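3-ketosteroid-delta4-5alpha-dehydrogenase (Rhodococcus jostii, PDB 4AT2) probably catalyses the FAD-dependent introduction of the delta-4 double bond into 5-alpha-3-ketosteroids, a step of bacterial steroid breakdown. Local coordinates at residues 133-138 with 495-500; 142-147 with 186-191; 300-305 with 461-466. One frame throughout, in Å; residues are numbered along the deposited sequence.

Interaction 1 of 3, residues 133-138 with 495-500; sequences VEHYNW and GSFYGR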
ATOM      1  N   VAL A 133      16.857  16.505  19.809  1.00 10.54           N
ATOM      2  CA  VAL A 133      17.043  17.387  20.961  1.00 10.87           C
ATOM      3  C   VAL A 133      17.302  18.830  20.518  1.00 11.33           C
ATOM      4  O   VAL A 133      16.710  19.758  21.069  1.00 11.22           O
ATOM      5  CB  VAL A 133      18.151  16.846  21.898  1.00 11.09           C
ATOM      6  CG1 VAL A 133      18.486  17.835  23.020  1.00 11.29           C
ATOM      7  CG2 VAL A 133      17.720  15.509  22.487  1.00 10.97           C
ATOM      8  N   GLU A 134      18.149  19.017  19.498  1.00 11.77           N
ATOM      9  CA  GLU A 134      18.395  20.357  18.947  1.00 12.21           C
ATOM     10  C   GLU A 134      17.085  20.980  18.469  1.00 11.98           C
ATOM     11  O   GLU A 134      16.838  22.175  18.678  1.00 12.10           O
ATOM     12  CB  GLU A 134      19.424  20.310  17.803  1.00 13.02           C
ATOM     13  CG  GLU A 134      19.878  21.687  17.284  1.00 14.03           C
ATOM     14  CD  GLU A 134      18.893  22.351  16.327  1.00 14.52           C
ATOM     15  OE1 GLU A 134      18.010  21.649  15.792  1.00 15.00           O
ATOM     16  OE2 GLU A 134      18.995  23.583  16.102  1.00 15.52           O
ATOM     17  N   HIS A 135      16.238  20.161  17.848  1.00 11.24           N
ATOM     18  CA  HIS A 135      14.978  20.656  17.314  1.00 11.10           C
ATOM     19  C   HIS A 135      14.009  21.051  18.407  1.00 11.04           C
ATOM     20  O   HIS A 135      13.345  22.086  18.298  1.00 11.25           O
ATOM     21  CB  HIS A 135      14.383  19.649  16.340  1.00 10.76           C
ATOM     22  CG  HIS A 135      13.162  20.148  15.616  1.00 10.50           C
ATOM     23  ND1 HIS A 135      13.167  21.270  14.869  1.00 10.56           N
ATOM     24  CD2 HIS A 135      11.876  19.630  15.543  1.00 10.52           C
ATOM     25  CE1 HIS A 135      11.936  21.471  14.355  1.00 10.45           C
ATOM     26  NE2 HIS A 135      11.146  20.463  14.769  1.00 10.35           N
ATOM     27  N   TYR A 136      13.952  20.268  19.487  1.00 10.98           N
ATOM     28  CA  TYR A 136      13.126  20.636  20.646  1.00 11.10           C
ATOM     29  C   TYR A 136      13.574  22.005  21.158  1.00 11.33           C
ATOM     30  O   TYR A 136      12.754  22.878  21.402  1.00 11.29           O
ATOM     31  CB  TYR A 136      13.242  19.603  21.774  1.00 11.05           C
ATOM     32  CG  TYR A 136      12.517  20.036  23.039  1.00 11.25           C
ATOM     33  CD1 TYR A 136      11.142  19.848  23.177  1.00 11.14           C
ATOM     34  CD2 TYR A 136      13.207  20.666  24.077  1.00 11.56           C
ATOM     35  CE1 TYR A 136      10.469  20.263  24.325  1.00 11.37           C
ATOM     36  CE2 TYR A 136      12.546  21.089  25.227  1.00 11.78           C
ATOM     37  CZ  TYR A 136      11.181  20.876  25.351  1.00 11.85           C
ATOM     38  OH  TYR A 136      10.521  21.294  26.493  1.00 12.16           O
ATOM     39  N   ASN A 137      14.882  22.159  21.340  1.00 11.59           N
ATOM     40  CA  ASN A 137      15.460  23.404  21.828  1.00 12.25           C
ATOM     41  C   ASN A 137      15.188  24.587  20.898  1.00 12.22           C
ATOM     42  O   ASN A 137      14.943  25.700  21.349  1.00 12.57           O
ATOM     43  CB  ASN A 137      16.962  23.220  22.069  1.00 12.73           C
ATOM     44  CG  ASN A 137      17.249  22.280  23.224  1.00 13.15           C
ATOM     45  OD1 ASN A 137      16.414  22.119  24.121  1.00 13.84           O
ATOM     46  ND2 ASN A 137      18.421  21.645  23.207  1.00 13.23           N
ATOM     47  N   TRP A 138      15.221  24.315  19.600  1.00 12.11           N
ATOM     48  CA  TRP A 138      14.912  25.300  18.575  1.00 12.15           C
ATOM     49  C   TRP A 138      13.486  25.785  18.699  1.00 12.05           C
ATOM     50  O   TRP A 138      13.229  26.992  18.639  1.00 12.13           O
ATOM     51  CB  TRP A 138      15.182  24.678  17.209  1.00 12.27           C
ATOM     52  CG  TRP A 138      15.068  25.628  16.047  1.00 12.47           C
ATOM     53  CD1 TRP A 138      16.086  26.370  15.449  1.00 12.86           C
ATOM     54  CD2 TRP A 138      13.863  25.946  15.295  1.00 12.43           C
ATOM     55  NE1 TRP A 138      15.598  27.103  14.403  1.00 12.92           N
ATOM     56  CE2 TRP A 138      14.269  26.901  14.261  1.00 12.64           C
ATOM     57  CE3 TRP A 138      12.530  25.550  15.368  1.00 12.40           C
ATOM     58  CZ2 TRP A 138      13.361  27.416  13.345  1.00 12.78           C
ATOM     59  CZ3 TRP A 138      11.620  26.087  14.441  1.00 12.68           C
ATOM     60  CH2 TRP A 138      12.034  26.992  13.456  1.00 12.61           C
ATOM     61  N   GLY A 495       7.220  17.639   9.894  1.00  8.73           N
ATOM     62  CA  GLY A 495       6.856  18.853   9.155  1.00  8.63           C
ATOM     63  C   GLY A 495       7.680  20.040   9.628  1.00  8.76           C
ATOM     64  O   GLY A 495       8.223  20.797   8.821  1.00  8.79           O
ATOM     65  N   SER A 496       7.803  20.202  10.946  1.00  8.70           N
ATOM     66  CA  SER A 496       8.628  21.309  11.464  1.00  8.94           C
ATOM     67  C   SER A 496      10.124  21.056  11.247  1.00  9.03           C
ATOM     68  O   SER A 496      10.854  21.969  10.858  1.00  8.99           O
ATOM     69  CB  SER A 496       8.331  21.595  12.936  1.00  9.04           C
ATOM     70  OG  SER A 496       8.554  20.442  13.740  1.00  8.93           O
ATOM     71  N   PHE A 497      10.570  19.819  11.472  1.00  8.87           N
ATOM     72  CA  PHE A 497      11.995  19.483  11.343  1.00  8.99           C
ATOM     73  C   PHE A 497      12.458  19.657   9.892  1.00  8.94           C
ATOM     74  O   PHE A 497      13.481  20.314   9.619  1.00  9.27           O
ATOM     75  CB  PHE A 497      12.219  18.030  11.810  1.00  9.04           C
ATOM     76  CG  PHE A 497      13.667  17.623  11.902  1.00  9.28           C
ATOM     77  CD1 PHE A 497      14.389  17.261  10.761  1.00  9.34           C
ATOM     78  CD2 PHE A 497      14.295  17.545  13.144  1.00  9.60           C
ATOM     79  CE1 PHE A 497      15.726  16.877  10.856  1.00  9.58           C
ATOM     80  CE2 PHE A 497      15.624  17.148  13.246  1.00  9.95           C
ATOM     81  CZ  PHE A 497      16.345  16.820  12.102  1.00 10.04           C
ATOM     82  N   TYR A 498      11.717  19.057   8.963  1.00  8.71           N
ATOM     83  CA  TYR A 498      12.091  19.126   7.533  1.00  8.76           C
ATOM     84  C   TYR A 498      11.659  20.424   6.853  1.00  8.82           C
ATOM     85  O   TYR A 498      12.237  20.809   5.834  1.00  8.96           O
ATOM     86  CB  TYR A 498      11.716  17.839   6.764  1.00  8.55           C
ATOM     87  CG  TYR A 498      12.616  16.729   7.253  1.00  8.71           C
ATOM     88  CD1 TYR A 498      13.983  16.780   7.003  1.00  9.04           C
ATOM     89  CD2 TYR A 498      12.123  15.701   8.053  1.00  8.62           C
ATOM     90  CE1 TYR A 498      14.845  15.812   7.495  1.00  9.07           C
ATOM     91  CE2 TYR A 498      12.968  14.730   8.559  1.00  8.87           C
ATOM     92  CZ  TYR A 498      14.324  14.788   8.270  1.00  8.97           C
ATOM     93  OH  TYR A 498      15.165  13.833   8.787  1.00  9.25           O
ATOM     94  N   GLY A 499      10.691  21.116   7.452  1.00  8.72           N
ATOM     95  CA  GLY A 499      10.378  22.503   7.071  1.00  8.87           C
ATOM     96  C   GLY A 499      11.610  23.375   7.270  1.00  9.18           C
ATOM     97  O   GLY A 499      12.024  24.091   6.359  1.00  9.20           O
ATOM     98  N   ARG A 500      12.218  23.295   8.454  1.00  9.30           N
ATOM     99  CA  ARG A 500      13.494  23.988   8.699  1.00  9.67           C
ATOM    100  C   ARG A 500      14.525  23.700   7.607  1.00  9.71           C
ATOM    101  O   ARG A 500      15.126  24.624   7.039  1.00  9.91           O
ATOM    102  CB  ARG A 500      14.070  23.601  10.067  1.00  9.79           C
ATOM    103  CG  ARG A 500      13.328  24.205  11.252  1.00 10.01           C
ATOM    104  CD  ARG A 500      13.946  23.715  12.558  1.00 10.24           C
ATOM    105  NE  ARG A 500      15.340  24.150  12.683  1.00 10.70           N
ATOM    106  CZ  ARG A 500      16.219  23.625  13.534  1.00 10.95           C
ATOM    107  NH1 ARG A 500      15.864  22.643  14.357  1.00 10.92           N
ATOM    108  NH2 ARG A 500      17.460  24.091  13.563  1.00 11.44           N
TER

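Interaction 2 of 3, residues 142-147 with 186-191; sequences CGVPFK and HVPQMD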
ATOM      1  N   CYS A 142      12.019  29.582  19.828  1.00 14.73           N
ATOM      2  CA  CYS A 142      11.034  30.334  19.051  1.00 14.92           C
ATOM      3  C   CYS A 142       9.819  30.726  19.888  1.00 15.13           C
ATOM      4  O   CYS A 142       8.936  31.433  19.405  1.00 15.56           O
ATOM      5  CB  CYS A 142      10.572  29.535  17.830  1.00 14.92           C
ATOM      6  SG  CYS A 142      11.784  29.421  16.493  1.00 15.64           S
ATOM      7  N   GLY A 143       9.762  30.248  21.130  1.00 14.92           N
ATOM      8  CA  GLY A 143       8.687  30.618  22.052  1.00 15.13           C
ATOM      9  C   GLY A 143       7.585  29.592  22.244  1.00 14.77           C
ATOM     10  O   GLY A 143       6.545  29.898  22.839  1.00 14.91           O
ATOM     11  N   VAL A 144       7.795  28.370  21.754  1.00 14.18           N
ATOM     12  CA  VAL A 144       6.827  27.297  21.982  1.00 13.82           C
ATOM     13  C   VAL A 144       6.981  26.831  23.426  1.00 14.09           C
ATOM     14  O   VAL A 144       8.068  26.387  23.807  1.00 14.24           O
ATOM     15  CB  VAL A 144       7.050  26.093  21.032  1.00 13.15           C
ATOM     16  CG1 VAL A 144       6.009  25.002  21.289  1.00 13.01           C
ATOM     17  CG2 VAL A 144       6.986  26.539  19.573  1.00 13.05           C
ATOM     18  N   PRO A 145       5.902  26.927  24.236  1.00 14.30           N
ATOM     19  CA  PRO A 145       6.013  26.559  25.645  1.00 14.57           C
ATOM     20  C   PRO A 145       5.674  25.084  25.900  1.00 14.40           C
ATOM     21  O   PRO A 145       4.791  24.533  25.247  1.00 14.34           O
ATOM     22  CB  PRO A 145       4.960  27.461  26.303  1.00 14.98           C
ATOM     23  CG  PRO A 145       3.879  27.573  25.270  1.00 14.71           C
ATOM     24  CD  PRO A 145       4.551  27.432  23.913  1.00 14.67           C
ATOM     25  N   PHE A 146       6.386  24.453  26.825  1.00 14.40           N
ATOM     26  CA  PHE A 146       6.073  23.080  27.227  1.00 14.50           C
ATOM     27  C   PHE A 146       6.057  22.993  28.746  1.00 15.14           C
ATOM     28  O   PHE A 146       6.974  23.486  29.419  1.00 15.77           O
ATOM     29  CB  PHE A 146       7.090  22.064  26.685  1.00 13.92           C
ATOM     30  CG  PHE A 146       7.157  21.987  25.185  1.00 13.50           C
ATOM     31  CD1 PHE A 146       8.025  22.813  24.476  1.00 13.55           C
ATOM     32  CD2 PHE A 146       6.395  21.057  24.481  1.00 13.01           C
ATOM     33  CE1 PHE A 146       8.111  22.739  23.088  1.00 13.42           C
ATOM     34  CE2 PHE A 146       6.480  20.975  23.094  1.00 12.90           C
ATOM     35  CZ  PHE A 146       7.343  21.815  22.395  1.00 13.10           C
ATOM     36  N   LYS A 147       5.017  22.369  29.287  1.00 15.59           N
ATOM     37  CA  LYS A 147       4.967  22.123  30.719  1.00 16.52           C
ATOM     38  C   LYS A 147       5.796  20.887  31.029  1.00 16.34           C
ATOM     39  O   LYS A 147       5.629  19.852  30.383  1.00 15.78           O
ATOM     40  CB  LYS A 147       3.536  21.907  31.179  1.00 17.16           C
ATOM     41  CG  LYS A 147       3.406  21.888  32.688  1.00 18.31           C
ATOM     42  CD  LYS A 147       1.949  21.773  33.075  1.00 19.46           C
ATOM     43  CE  LYS A 147       1.799  21.602  34.577  1.00 21.49           C
ATOM     44  NZ  LYS A 147       0.361  21.732  34.938  1.00 22.53           N
ATOM     45  N   HIS A 186       5.631  15.216  22.700  1.00  8.78           N
ATOM     46  CA  HIS A 186       5.833  16.535  23.328  1.00  9.36           C
ATOM     47  C   HIS A 186       4.710  17.445  22.927  1.00  9.72           C
ATOM     48  O   HIS A 186       4.461  17.618  21.742  1.00  9.80           O
ATOM     49  CB  HIS A 186       7.169  17.133  22.901  1.00  9.31           C
ATOM     50  CG  HIS A 186       8.371  16.412  23.468  1.00  9.22           C
ATOM     51  ND1 HIS A 186       8.655  15.118  23.185  1.00  9.05           N
ATOM     52  CD2 HIS A 186       9.378  16.862  24.310  1.00  9.55           C
ATOM     53  CE1 HIS A 186       9.793  14.774  23.819  1.00  9.20           C
ATOM     54  NE2 HIS A 186      10.231  15.845  24.507  1.00  9.47           N
ATOM     55  N   VAL A 187       4.019  18.032  23.901  1.00 10.40           N
ATOM     56  CA  VAL A 187       2.773  18.761  23.609  1.00 11.13           C
ATOM     57  C   VAL A 187       2.882  20.181  24.143  1.00 11.82           C
ATOM     58  O   VAL A 187       3.117  20.369  25.331  1.00 11.99           O
ATOM     59  CB  VAL A 187       1.549  18.046  24.238  1.00 11.22           C
ATOM     60  CG1 VAL A 187       0.235  18.721  23.832  1.00 11.85           C
ATOM     61  CG2 VAL A 187       1.532  16.576  23.827  1.00 11.26           C
ATOM     62  N   PRO A 188       2.735  21.189  23.269  1.00 12.51           N
ATOM     63  CA  PRO A 188       2.845  22.561  23.764  1.00 13.49           C
ATOM     64  C   PRO A 188       1.804  22.885  24.836  1.00 14.92           C
ATOM     65  O   PRO A 188       0.702  22.336  24.827  1.00 14.59           O
ATOM     66  CB  PRO A 188       2.618  23.404  22.505  1.00 13.36           C
ATOM     67  CG  PRO A 188       3.124  22.536  21.404  1.00 12.92           C
ATOM     68  CD  PRO A 188       2.690  21.151  21.792  1.00 12.33           C
ATOM     69  N   GLN A 189       2.175  23.776  25.749  1.00 16.86           N
ATOM     70  CA  GLN A 189       1.335  24.130  26.884  1.00 19.36           C
ATOM     71  C   GLN A 189       0.238  25.080  26.427  1.00 21.25           C
ATOM     72  O   GLN A 189       0.514  26.149  25.877  1.00 21.80           O
ATOM     73  CB  GLN A 189       2.180  24.772  27.989  1.00 20.35           C
ATOM     74  CG  GLN A 189       1.446  24.965  29.312  1.00 21.43           C
ATOM     75  CD  GLN A 189       2.330  25.570  30.389  1.00 22.66           C
ATOM     76  OE1 GLN A 189       3.425  26.074  30.112  1.00 23.58           O
ATOM     77  NE2 GLN A 189       1.861  25.517  31.631  1.00 23.32           N
ATOM     78  N   MET A 190      -1.003  24.669  26.661  1.00 23.70           N
ATOM     79  CA  MET A 190      -2.172  25.412  26.229  1.00 26.90           C
ATOM     80  C   MET A 190      -3.377  25.001  27.065  1.00 29.74           C
ATOM     81  O   MET A 190      -3.557  23.818  27.362  1.00 30.19           O
ATOM     82  CB  MET A 190      -2.442  25.122  24.754  1.00 26.91           C
ATOM     83  CG  MET A 190      -3.551  25.944  24.136  1.00 27.83           C
ATOM     84  SD  MET A 190      -3.699  25.538  22.391  1.00 27.88           S
ATOM     85  CE  MET A 190      -5.296  26.273  22.026  1.00 27.53           C
ATOM     86  N   ASP A 191      -4.189  25.985  27.449  1.00 33.34           N
ATOM     87  CA  ASP A 191      -5.455  25.722  28.138  1.00 36.80           C
ATOM     88  C   ASP A 191      -6.635  25.681  27.166  1.00 37.94           C
ATOM     89  O   ASP A 191      -6.632  26.367  26.135  1.00 37.82           O
ATOM     90  CB  ASP A 191      -5.705  26.773  29.220  1.00 39.32           C
ATOM     91  CG  ASP A 191      -4.700  26.690  30.358  1.00 41.41           C
ATOM     92  OD1 ASP A 191      -4.458  25.573  30.870  1.00 41.97           O
ATOM     93  OD2 ASP A 191      -4.157  27.748  30.740  1.00 43.34           O
TER
HETATM   94  O   HOH W   1       6.346  26.378  30.504  1.00 39.88           O
HETATM   95  O   HOH W   2       2.721  21.454  27.857  1.00 13.90           O

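Interaction 3 of 3, residues 300-305 with 461-466; sequences GADLAH and LHVSGE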
ATOM      1  N   GLY A 300       8.726  15.217 -13.136  1.00 10.03           N
ATOM      2  CA  GLY A 300       9.460  13.979 -12.911  1.00  9.67           C
ATOM      3  C   GLY A 300       9.786  13.671 -11.451  1.00  9.36           C
ATOM      4  O   GLY A 300      10.562  12.767 -11.168  1.00  9.19           O
ATOM      5  N   ALA A 301       9.190  14.398 -10.511  1.00  9.23           N
ATOM      6  CA  ALA A 301       9.432  14.099  -9.098  1.00  9.13           C
ATOM      7  C   ALA A 301       8.945  12.710  -8.726  1.00  9.33           C
ATOM      8  O   ALA A 301       7.905  12.254  -9.205  1.00  9.53           O
ATOM      9  CB  ALA A 301       8.771  15.135  -8.190  1.00  9.04           C
ATOM     10  N   ASP A 302       9.709  12.073  -7.850  1.00  9.39           N
ATOM     11  CA  ASP A 302       9.416  10.731  -7.379  1.00  9.82           C
ATOM     12  C   ASP A 302       8.494  10.774  -6.154  1.00  9.74           C
ATOM     13  O   ASP A 302       8.332  11.829  -5.524  1.00  9.78           O
ATOM     14  CB  ASP A 302      10.739  10.039  -7.042  1.00 10.19           C
ATOM     15  CG  ASP A 302      10.656   8.520  -7.111  1.00 10.59           C
ATOM     16  OD1 ASP A 302       9.589   7.972  -7.478  1.00 10.73           O
ATOM     17  OD2 ASP A 302      11.687   7.886  -6.777  1.00 11.52           O
ATOM     18  N   LEU A 303       7.892   9.623  -5.845  1.00  9.86           N
ATOM     19  CA  LEU A 303       6.943   9.461  -4.723  1.00  9.87           C
ATOM     20  C   LEU A 303       7.402   8.310  -3.865  1.00  9.65           C
ATOM     21  O   LEU A 303       8.140   7.446  -4.334  1.00 10.13           O
ATOM     22  CB  LEU A 303       5.552   9.073  -5.251  1.00 10.24           C
ATOM     23  CG  LEU A 303       4.835   9.961  -6.273  1.00 10.67           C
ATOM     24  CD1 LEU A 303       3.468   9.377  -6.610  1.00 10.67           C
ATOM     25  CD2 LEU A 303       4.713  11.385  -5.732  1.00 10.81           C
ATOM     26  N   ALA A 304       6.931   8.264  -2.621  1.00  9.30           N
ATOM     27  CA  ALA A 304       7.147   7.091  -1.786  1.00  9.25           C
ATOM     28  C   ALA A 304       5.962   6.860  -0.859  1.00  9.07           C
ATOM     29  O   ALA A 304       5.298   7.812  -0.425  1.00  8.70           O
ATOM     30  CB  ALA A 304       8.433   7.223  -0.987  1.00  9.35           C
ATOM     31  N   HIS A 305       5.693   5.577  -0.601  1.00  8.97           N
ATOM     32  CA  HIS A 305       4.728   5.141   0.423  1.00  9.06           C
ATOM     33  C   HIS A 305       3.374   5.763   0.275  1.00  9.05           C
ATOM     34  O   HIS A 305       2.750   6.161   1.256  1.00  8.94           O
ATOM     35  CB  HIS A 305       5.306   5.331   1.830  1.00  9.19           C
ATOM     36  CG  HIS A 305       6.668   4.708   1.996  1.00  9.32           C
ATOM     37  ND1 HIS A 305       6.863   3.367   1.936  1.00  9.46           N
ATOM     38  CD2 HIS A 305       7.925   5.286   2.147  1.00  9.50           C
ATOM     39  CE1 HIS A 305       8.173   3.105   2.075  1.00  9.47           C
ATOM     40  NE2 HIS A 305       8.826   4.277   2.200  1.00  9.46           N
ATOM     41  N   LEU A 461      13.215  15.003  -4.923  1.00  9.92           N
ATOM     42  CA  LEU A 461      13.985  14.128  -5.805  1.00 10.41           C
ATOM     43  C   LEU A 461      13.235  13.755  -7.076  1.00 10.46           C
ATOM     44  O   LEU A 461      12.064  13.348  -7.041  1.00 10.18           O
ATOM     45  CB  LEU A 461      14.428  12.860  -5.064  1.00 10.79           C
ATOM     46  CG  LEU A 461      15.459  13.069  -3.945  1.00 11.23           C
ATOM     47  CD1 LEU A 461      15.564  11.790  -3.127  1.00 11.46           C
ATOM     48  CD2 LEU A 461      16.824  13.465  -4.497  1.00 11.86           C
ATOM     49  N   HIS A 462      13.931  13.899  -8.196  1.00 10.61           N
ATOM     50  CA  HIS A 462      13.502  13.370  -9.482  1.00 10.85           C
ATOM     51  C   HIS A 462      13.617  11.865  -9.465  1.00 11.16           C
ATOM     52  O   HIS A 462      14.358  11.298  -8.637  1.00 11.29           O
ATOM     53  CB  HIS A 462      14.424  13.963 -10.554  1.00 10.84           C
ATOM     54  CG  HIS A 462      13.948  13.785 -11.975  1.00 10.98           C
ATOM     55  ND1 HIS A 462      14.278  12.711 -12.723  1.00 11.16           N
ATOM     56  CD2 HIS A 462      13.202  14.616 -12.796  1.00 10.94           C
ATOM     57  CE1 HIS A 462      13.749  12.842 -13.950  1.00 11.23           C
ATOM     58  NE2 HIS A 462      13.103  14.012 -14.001  1.00 11.03           N
ATOM     59  N   VAL A 463      12.891  11.190 -10.359  1.00 11.30           N
ATOM     60  CA  VAL A 463      13.037   9.733 -10.531  1.00 11.91           C
ATOM     61  C   VAL A 463      14.466   9.300 -10.908  1.00 12.59           C
ATOM     62  O   VAL A 463      14.841   8.132 -10.731  1.00 13.20           O
ATOM     63  CB  VAL A 463      11.998   9.109 -11.502  1.00 11.85           C
ATOM     64  CG1 VAL A 463      10.603   9.151 -10.886  1.00 11.78           C
ATOM     65  CG2 VAL A 463      12.016   9.795 -12.867  1.00 12.16           C
ATOM     66  N   SER A 464      15.259  10.241 -11.409  1.00 13.13           N
ATOM     67  CA  SER A 464      16.679   9.997 -11.674  1.00 13.89           C
ATOM     68  C   SER A 464      17.489   9.809 -10.392  1.00 14.28           C
ATOM     69  O   SER A 464      18.620   9.314 -10.441  1.00 15.20           O
ATOM     70  CB  SER A 464      17.267  11.188 -12.430  1.00 14.03           C
ATOM     71  OG  SER A 464      17.323  12.302 -11.560  1.00 14.21           O
ATOM     72  N   GLY A 465      16.931  10.232  -9.258  1.00 14.11           N
ATOM     73  CA  GLY A 465      17.647  10.203  -7.982  1.00 14.80           C
ATOM     74  C   GLY A 465      18.376  11.503  -7.676  1.00 15.32           C
ATOM     75  O   GLY A 465      19.013  11.621  -6.630  1.00 15.78           O
ATOM     76  N   GLU A 466      18.273  12.471  -8.583  1.00 15.67           N
ATOM     77  CA  GLU A 466      18.883  13.792  -8.411  1.00 16.37           C
ATOM     78  C   GLU A 466      17.842  14.822  -7.978  1.00 14.93           C
ATOM     79  O   GLU A 466      16.677  14.730  -8.379  1.00 14.14           O
ATOM     80  CB  GLU A 466      19.564  14.263  -9.703  1.00 18.89           C
ATOM     81  CG  GLU A 466      20.696  13.369 -10.208  1.00 22.68           C
ATOM     82  CD  GLU A 466      21.821  13.162  -9.198  1.00 25.98           C
ATOM     83  OE1 GLU A 466      22.156  14.105  -8.436  1.00 28.69           O
ATOM     84  OE2 GLU A 466      22.377  12.037  -9.162  1.00 28.33           O
TER
HETATM   85  O   HOH W   3      14.140   9.297  -6.641  1.00 13.45           O

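Interaction 1 of 3, residues 133-138 with 495-500
Charge pairing carries the outer part of this contact, where Arg500 grips Glu134 end-on with two nitrogens. NH1 of Arg500 gives a nearly straight bond of 2.8 Å to OE1 of Glu134, on the syn lone pair and within the guanidinium plane. The second bond, from Arg500 NH2 to Glu134 OE2 at 3.0 Å, is more bent and tilted, since carboxylate and guanidinium planes are 35° apart. NE of the same arginine has a salt-bridge partner in Glu59 of helix 51-62, so two carboxylates hold the guanidinium from different sides.

The imidazole of His135 is hydrogen-bonded at both ring nitrogens. ND1 accepts from Arg500 NH1 at 3.1 Å, ring and guanidinium lying nearly coplanar, while NE2 donates to Ser496 OG at 2.8 Å, again in the ring plane. These bonds assign the proton to NE2 and fix the ring's rotation. Ser496 OG in turn is bonded to Leu492 O and Gly493 O, one turn back in its own helix.

Helices 132-141 and 490-507 of this FAD-binding fold cross almost perpendicularly here, 91° between the axes of the two segments, which come within 10.9 Å. The Ser496 side chain is about 8 Å from the nearest atom of the bound FAD, so the crossing lies close to the cofactor.

Stacking completes the contact. The Arg500 guanidinium lies flat on the Trp138 indole, planes at 8°, its CZ 3.4 Å from the centroid of the five-membered ring: a cation-pi pair. The bend at chi3 lays the guanidinium along the indole, with CD over the six-membered ring. Phe497 presents its edge to the face of His135 in a T-shaped pair, centroids 5.3 Å apart, and its CA sits over the imidazole as a CH-pi donor.

Interaction 2 of 3, residues 142-147 with 186-191
The ring of Phe146 has Val187 N at its edge, in the ring plane, and meets Val187 O, Pro188 N and His186 CB obliquely through its CD2-CE2 side. CD2 comes within 3.5 Å of Val187 O, and CE2 touches CB of His186 and CD of Pro188, the latter at 4.0 Å. With CG anti to the carbonyl carbon (chi1 -62°), the ring swings back toward residues 186-188 although the CB bond leaves in the opposite sense. Beyond the two segments, Ile87 and Leu95 also pack against this ring. Beside it, Val144 and Pro188 lie side by side and point the same way, CG1 of the valine 3.8 Å from CG of the proline.

One direct hydrogen bond joins the backbones: Gln189 N donates to Pro145 O at 2.8 Å, coming from above the carbonyl plane. The same oxygen is also approached by the CA of Pro188, 3.1 Å away, in a CA-H...O contact.

Two waters add polar bridges. One donates to both Phe146 O and Gln189 OE1; the other accepts from Lys147 N and donates to Val187 O. The extended Gln189 side chain crosses that of Lys147 at a slant, its CD 3.9 Å from the lysine CB, and the two polar ends converge on Asp161, Lys147 NZ by a salt bridge and Gln189 NE2 by a hydrogen bond. Shortened to an alanine, Gln189 would probably leave the water on Phe146 O without its second acceptor and Asp161 with one donor fewer.

The arrangement is a crossing of two irregular loops of the one chain, their touching parts directed about 90° apart: the loop that leaves helix 132-141 through the Schellman motif at Gly143 is pinned across the loop leading from strand 185-186 to helix 202-214 in the FAD-binding fold.

Interaction 3 of 3, residues 300-305 with 461-466
Residues 300-302 and 461-463 meet as an isolated beta bridge of Ala301 with His462, CA atoms 4.2 Å apart, held by two backbone bonds: Val463 N to Gly300 O at 2.9 Å and Asp302 N to Leu461 O at 2.8 Å, the latter almost straight at 174°. The bridge couples two standard motifs, a Schellman motif at Gly300 that ends helix 291-297 and leads toward strand 303-304, and a type I beta turn from His462 to Gly465 that joins strands 459-461 and 467-468.

Packing round Gly300 leaves no room for a side chain, since a CB here would run into His462 NE2. The glycine's carbonyl oxygen lies over one face of the His462 imidazole, toward the rim and 3.5 Å above the plane. That ring is fixed in turn by its ND1, which accepts from Ser464 N inside the turn, while Ser464 OG makes an ST turn with Glu466 N.

Val463 and Asp302 cross at about a right angle, CG1 of the valine against the carboxylate. The second subunit packs here too: its Arg28 rests on His462, and its Gln297 on Val463. Asp302 holds its carboxylate beside the turn because CG points opposite the backbone N, chi1 -156°. One water donates both to Asp302 OD2 and to His462 O, each at 2.8 Å.

Interactions 1 and 2 are neighbours, with centres 14 Å apart, and are joined along the chain by helix 132-141: the first lies on it, the second on the loop that leaves it. They touch through Tyr136, whose ring meets both Phe146 and His186. Interaction 3 lies well away, 36 Å from interaction 2 between centres, and faces the second subunit. Interactions 1 and 3 are mostly buried, interaction 2 partly so. The chemistry follows: between crossing helices, side chains do the work through a salt bridge, imidazole bonds and stacking; the two crossing loops rely on one backbone bond, waters and apolar packing; the turn at the subunit boundary rests on paired backbone bonds.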